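Side-chain contacts in pesticidal crystal protein Cry4Aa (Bacillus thuringiensis, PDB 2C9K), which binds to midgut epithelial cells of mosquito larvae and promotes their colloid-osmotic lysis: residues A[12-17]-A[257-262]; A[207-212]-A[278-283]. All coordinates share one frame; numbering follows the deposited sequence.

Contact 1: A[12-17]-A[257-262]; sequences TVLTGF and SELTRE
L14 reaches from the last turn of helix 5-16 to the chain at S257 and L259. Its CB is directed at the 257-262 segment. Its CG lies beside the backbone N and anti to the carbonyl carbon (chi1 -78°). The second torsion (chi2 164°) sends CD1 out anti to CA, and the CD2 branch turns to S257. L14 CD2 meets the backbone and side chain of S257 together, lying 3.3 Å from S257 O and 3.5 Å from S257 OG. L14 CD1 makes a loose methyl-to-methyl contact with L259 CD1 at 4.4 Å. The CB of L259 is not aimed at the helix; its methyl CD1 makes the approach. H457 of strand 450-457 touches both leucines.

The polar link runs through one water. S257 N donates to it at 2.9 Å. The water lies 3.0 Å from L14 O and can donate to it, although other acceptors compete for its protons. No direct hydrogen bond joins the two segments. S257 OG has a weak hydrogen bond to N245 OD1. F17, just past the helix, stacks edge-to-face with Y246 and is tied to V255 through the backbone.

In this three-domain Cry toxin fold, the joint lies between the N-terminal helical domain and the loop between strands 255-256 and 262-267. The apolar contacts carry no directional bond. The water accepts from the S257 amide and probably gives a proton to the L14 carbonyl, so both backbone groups could be satisfied inside a largely buried contact.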
# COMPACT_ATOMS: atom_id res chain seq x y z
N THR A 12 -4.28 -1.01 -11.87
CA THR A 12 -5.48 -1.01 -12.68
C THR A 12 -6.75 -0.75 -11.89
O THR A 12 -7.66 -0.08 -12.36
CB THR A 12 -5.66 -2.34 -13.41
OG1 THR A 12 -4.44 -2.67 -14.08
CG2 THR A 12 -6.77 -2.24 -14.43
N VAL A 13 -6.81 -1.30 -10.69
CA VAL A 13 -7.97 -1.13 -9.81
C VAL A 13 -8.11 0.34 -9.39
O VAL A 13 -9.21 0.90 -9.46
CB VAL A 13 -7.87 -2.04 -8.56
CG1 VAL A 13 -8.99 -1.75 -7.60
CG2 VAL A 13 -7.91 -3.50 -8.98
N LEU A 14 -7.01 0.96 -8.96
CA LEU A 14 -7.02 2.37 -8.56
C LEU A 14 -7.59 3.20 -9.70
O LEU A 14 -8.49 4.02 -9.51
CB LEU A 14 -5.60 2.85 -8.24
CG LEU A 14 -5.04 2.45 -6.88
CD1 LEU A 14 -3.54 2.63 -6.86
CD2 LEU A 14 -5.71 3.28 -5.80
N THR A 15 -7.05 2.98 -10.89
CA THR A 15 -7.48 3.67 -12.10
C THR A 15 -8.92 3.30 -12.44
O THR A 15 -9.68 4.11 -12.95
CB THR A 15 -6.59 3.28 -13.28
OG1 THR A 15 -5.24 3.64 -12.98
CG2 THR A 15 -7.03 3.99 -14.54
N GLY A 16 -9.28 2.06 -12.14
CA GLY A 16 -10.61 1.57 -12.45
C GLY A 16 -11.78 2.21 -11.74
O GLY A 16 -12.87 2.30 -12.32
N PHE A 17 -11.58 2.63 -10.49
CA PHE A 17 -12.67 3.24 -9.74
C PHE A 17 -12.95 4.67 -10.17
O PHE A 17 -13.75 5.37 -9.54
CB PHE A 17 -12.36 3.19 -8.25
CG PHE A 17 -12.50 1.82 -7.65
CD1 PHE A 17 -11.39 1.14 -7.19
CD2 PHE A 17 -13.74 1.20 -7.60
CE1 PHE A 17 -11.52 -0.15 -6.68
CE2 PHE A 17 -13.87 -0.09 -7.10
CZ PHE A 17 -12.76 -0.76 -6.64
N SER A 257 -8.74 6.98 -4.74
CA SER A 257 -8.12 6.65 -3.47
C SER A 257 -6.62 6.46 -3.63
O SER A 257 -6.12 6.42 -4.75
CB SER A 257 -8.73 5.36 -2.92
OG SER A 257 -8.41 4.27 -3.75
N GLU A 258 -5.91 6.36 -2.51
CA GLU A 258 -4.46 6.18 -2.54
C GLU A 258 -3.98 5.24 -1.43
O GLU A 258 -4.70 4.97 -0.47
CB GLU A 258 -3.76 7.54 -2.44
CG GLU A 258 -4.03 8.34 -1.17
CD GLU A 258 -3.57 9.81 -1.29
OE1 GLU A 258 -3.33 10.45 -0.24
OE2 GLU A 258 -3.45 10.32 -2.42
N LEU A 259 -2.76 4.73 -1.57
CA LEU A 259 -2.18 3.83 -0.59
C LEU A 259 -1.02 4.58 0.06
O LEU A 259 -0.06 4.93 -0.62
CB LEU A 259 -1.69 2.56 -1.31
CG LEU A 259 -2.71 1.85 -2.21
CD1 LEU A 259 -2.00 0.85 -3.11
CD2 LEU A 259 -3.76 1.15 -1.38
N THR A 260 -1.11 4.83 1.37
CA THR A 260 -0.08 5.60 2.10
C THR A 260 0.99 4.82 2.84
O THR A 260 1.98 5.40 3.28
CB THR A 260 -0.70 6.53 3.14
OG1 THR A 260 -1.18 5.75 4.24
CG2 THR A 260 -1.85 7.33 2.55
N ARG A 261 0.79 3.51 2.98
CA ARG A 261 1.76 2.66 3.68
C ARG A 261 3.19 2.66 3.10
O ARG A 261 3.38 2.89 1.90
CB ARG A 261 1.27 1.21 3.69
CG ARG A 261 1.64 0.40 2.44
CD ARG A 261 1.08 1.01 1.17
NE ARG A 261 1.37 0.21 -0.01
CZ ARG A 261 2.51 0.26 -0.69
NH1 ARG A 261 3.48 1.09 -0.31
NH2 ARG A 261 2.69 -0.52 -1.75
N GLU A 262 4.17 2.39 3.95
CA GLU A 262 5.57 2.30 3.50
C GLU A 262 6.01 0.84 3.47
O GLU A 262 5.50 0.01 4.22
CB GLU A 262 6.52 3.04 4.45
CG GLU A 262 6.54 4.56 4.33
CD GLU A 262 7.65 5.21 5.15
OE1 GLU A 262 7.67 5.07 6.38
OE2 GLU A 262 8.51 5.88 4.55
O HOH W 1 -9.15 4.88 -6.73

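Contact 2: A[207-212]-A[278-283]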
# COMPACT_ATOMS: atom_id res chain seq x y z
N LEU A 207 4.06 -16.95 11.30
CA LEU A 207 4.80 -18.16 11.02
C LEU A 207 6.28 -17.80 11.04
O LEU A 207 7.07 -18.38 11.79
CB LEU A 207 4.42 -18.71 9.64
CG LEU A 207 5.24 -19.90 9.14
CD1 LEU A 207 5.09 -21.07 10.10
CD2 LEU A 207 4.80 -20.28 7.73
N ILE A 208 6.66 -16.83 10.23
CA ILE A 208 8.05 -16.40 10.16
C ILE A 208 8.58 -15.96 11.51
O ILE A 208 9.64 -16.41 11.94
CB ILE A 208 8.22 -15.24 9.15
CG1 ILE A 208 7.81 -15.70 7.75
CG2 ILE A 208 9.66 -14.75 9.17
CD1 ILE A 208 7.95 -14.65 6.69
N LYS A 209 7.84 -15.09 12.18
CA LYS A 209 8.26 -14.56 13.48
C LYS A 209 8.29 -15.62 14.56
O LYS A 209 8.67 -15.34 15.70
CB LYS A 209 7.33 -13.42 13.89
CG LYS A 209 7.84 -12.56 15.03
CD LYS A 209 6.87 -11.41 15.28
CE LYS A 209 7.36 -10.47 16.36
NZ LYS A 209 6.41 -9.34 16.57
N THR A 210 7.90 -16.83 14.20
CA THR A 210 7.85 -17.94 15.15
C THR A 210 8.86 -19.03 14.82
O THR A 210 9.21 -19.83 15.68
CB THR A 210 6.42 -18.52 15.18
OG1 THR A 210 5.68 -17.94 16.27
CG2 THR A 210 6.44 -20.04 15.29
N THR A 211 9.34 -19.06 13.59
CA THR A 211 10.28 -20.07 13.13
C THR A 211 11.77 -19.73 13.25
O THR A 211 12.25 -18.84 12.56
CB THR A 211 10.00 -20.42 11.67
OG1 THR A 211 8.67 -20.94 11.56
CG2 THR A 211 11.02 -21.43 11.16
N PRO A 212 12.51 -20.44 14.11
CA PRO A 212 13.94 -20.17 14.25
C PRO A 212 14.58 -20.42 12.89
O PRO A 212 14.15 -21.32 12.17
CB PRO A 212 14.40 -21.20 15.28
CG PRO A 212 13.18 -21.44 16.09
CD PRO A 212 12.09 -21.50 15.04
N ASP A 278 17.96 -9.17 18.64
CA ASP A 278 16.53 -9.37 18.81
C ASP A 278 15.73 -8.86 17.62
O ASP A 278 16.10 -7.87 16.98
CB ASP A 278 16.06 -8.65 20.08
CG ASP A 278 14.66 -9.05 20.47
OD1 ASP A 278 14.46 -10.22 20.87
OD2 ASP A 278 13.75 -8.19 20.39
N PHE A 279 14.64 -9.55 17.32
CA PHE A 279 13.78 -9.18 16.21
C PHE A 279 13.29 -7.74 16.34
O PHE A 279 13.60 -6.88 15.52
CB PHE A 279 12.57 -10.11 16.15
CG PHE A 279 11.55 -9.71 15.12
CD1 PHE A 279 11.63 -10.21 13.82
CD2 PHE A 279 10.55 -8.80 15.44
CE1 PHE A 279 10.72 -9.80 12.85
CE2 PHE A 279 9.64 -8.38 14.47
CZ PHE A 279 9.73 -8.88 13.17
N GLN A 280 12.52 -7.49 17.39
CA GLN A 280 11.96 -6.17 17.63
C GLN A 280 12.99 -5.06 17.61
O GLN A 280 12.67 -3.92 17.29
CB GLN A 280 11.20 -6.14 18.95
CG GLN A 280 10.37 -4.88 19.14
CD GLN A 280 9.35 -4.69 18.04
OE1 GLN A 280 8.58 -5.61 17.73
NE2 GLN A 280 9.32 -3.51 17.44
N TYR A 281 14.23 -5.40 17.96
CA TYR A 281 15.29 -4.40 17.97
C TYR A 281 15.60 -3.94 16.56
O TYR A 281 15.74 -2.74 16.30
CB TYR A 281 16.54 -4.99 18.61
CG TYR A 281 17.70 -4.05 18.56
CD1 TYR A 281 17.73 -2.91 19.37
CD2 TYR A 281 18.76 -4.28 17.70
CE1 TYR A 281 18.79 -2.02 19.30
CE2 TYR A 281 19.82 -3.40 17.62
CZ TYR A 281 19.84 -2.28 18.43
OH TYR A 281 20.91 -1.42 18.36
N GLN A 282 15.73 -4.89 15.64
CA GLN A 282 15.99 -4.59 14.24
C GLN A 282 14.80 -3.82 13.67
O GLN A 282 14.96 -2.82 12.97
CB GLN A 282 16.20 -5.89 13.46
CG GLN A 282 17.51 -6.56 13.75
CD GLN A 282 17.55 -8.00 13.29
OE1 GLN A 282 17.25 -8.91 14.06
NE2 GLN A 282 17.91 -8.21 12.04
N GLU A 283 13.59 -4.29 13.98
CA GLU A 283 12.38 -3.64 13.51
C GLU A 283 12.35 -2.18 13.95
O GLU A 283 12.11 -1.28 13.14
CB GLU A 283 11.14 -4.35 14.08
CG GLU A 283 9.83 -3.74 13.62
CD GLU A 283 9.56 -4.00 12.16
OE1 GLU A 283 10.50 -4.33 11.42
OE2 GLU A 283 8.39 -3.85 11.75
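K209 lays the CD-CE end of its chain over the rim of the F279 ring, and this apolar contact is the main link between the segments. The two side chains cross at about a right angle. K209 CG is anti to the backbone N (chi1 -165°) and the chain beyond it is fully extended, which takes it from the turn out to the ring. K209 CD sits over one ring face, 4.2 Å above the plane. K209 CE comes closest, 3.6 Å from F279 CE2.

No hydrogen bond crosses the contact. K209 NZ stays 4.5 Å from Q280 OE1, and Q280 NE2 bonds to D284.

Hydrogen bonds within 207-212 shape the turn that presents K209. A type I turn runs from I208 to T211. T211 OG1 donates to L207 O at 3.0 Å, from above the carbonyl plane, and T210 N reaches the same oxygen from the opposite face.

The contact joins the N-terminal helical domain to the short helix 279-286 of the following, beta-rich domain. K209 follows I208 of helix 183-208, and F279 opens helix 279-286, with D278 at its N-cap. Helix 222-240 flanks both: I208 packs on Y225, F279 meets the rings of W222 and Y225, and E283 forms a salt bridge with R229.

How the contacts relate
Along the chain the segments alternate: 12-17, 207-212, 257-262, 278-283. In each contact the first segment belongs to the N-terminal helical domain, and the second to the chain between strands 255-256 and 294-303. The contact centres are 30 Å apart and their nearest atoms about 9 Å, so they do not touch. The centre of contact 1 lies about 8 Å from the centre of the chain, that of contact 2 about 22 Å. Helix 222-240 runs past both: residues near its start adjoin contact 2, and residues near its end adjoin contact 1. The two contacts sample separate places along the interface between the helical domain, which forms the pore in this toxin family, and the beta-rich domain beside it.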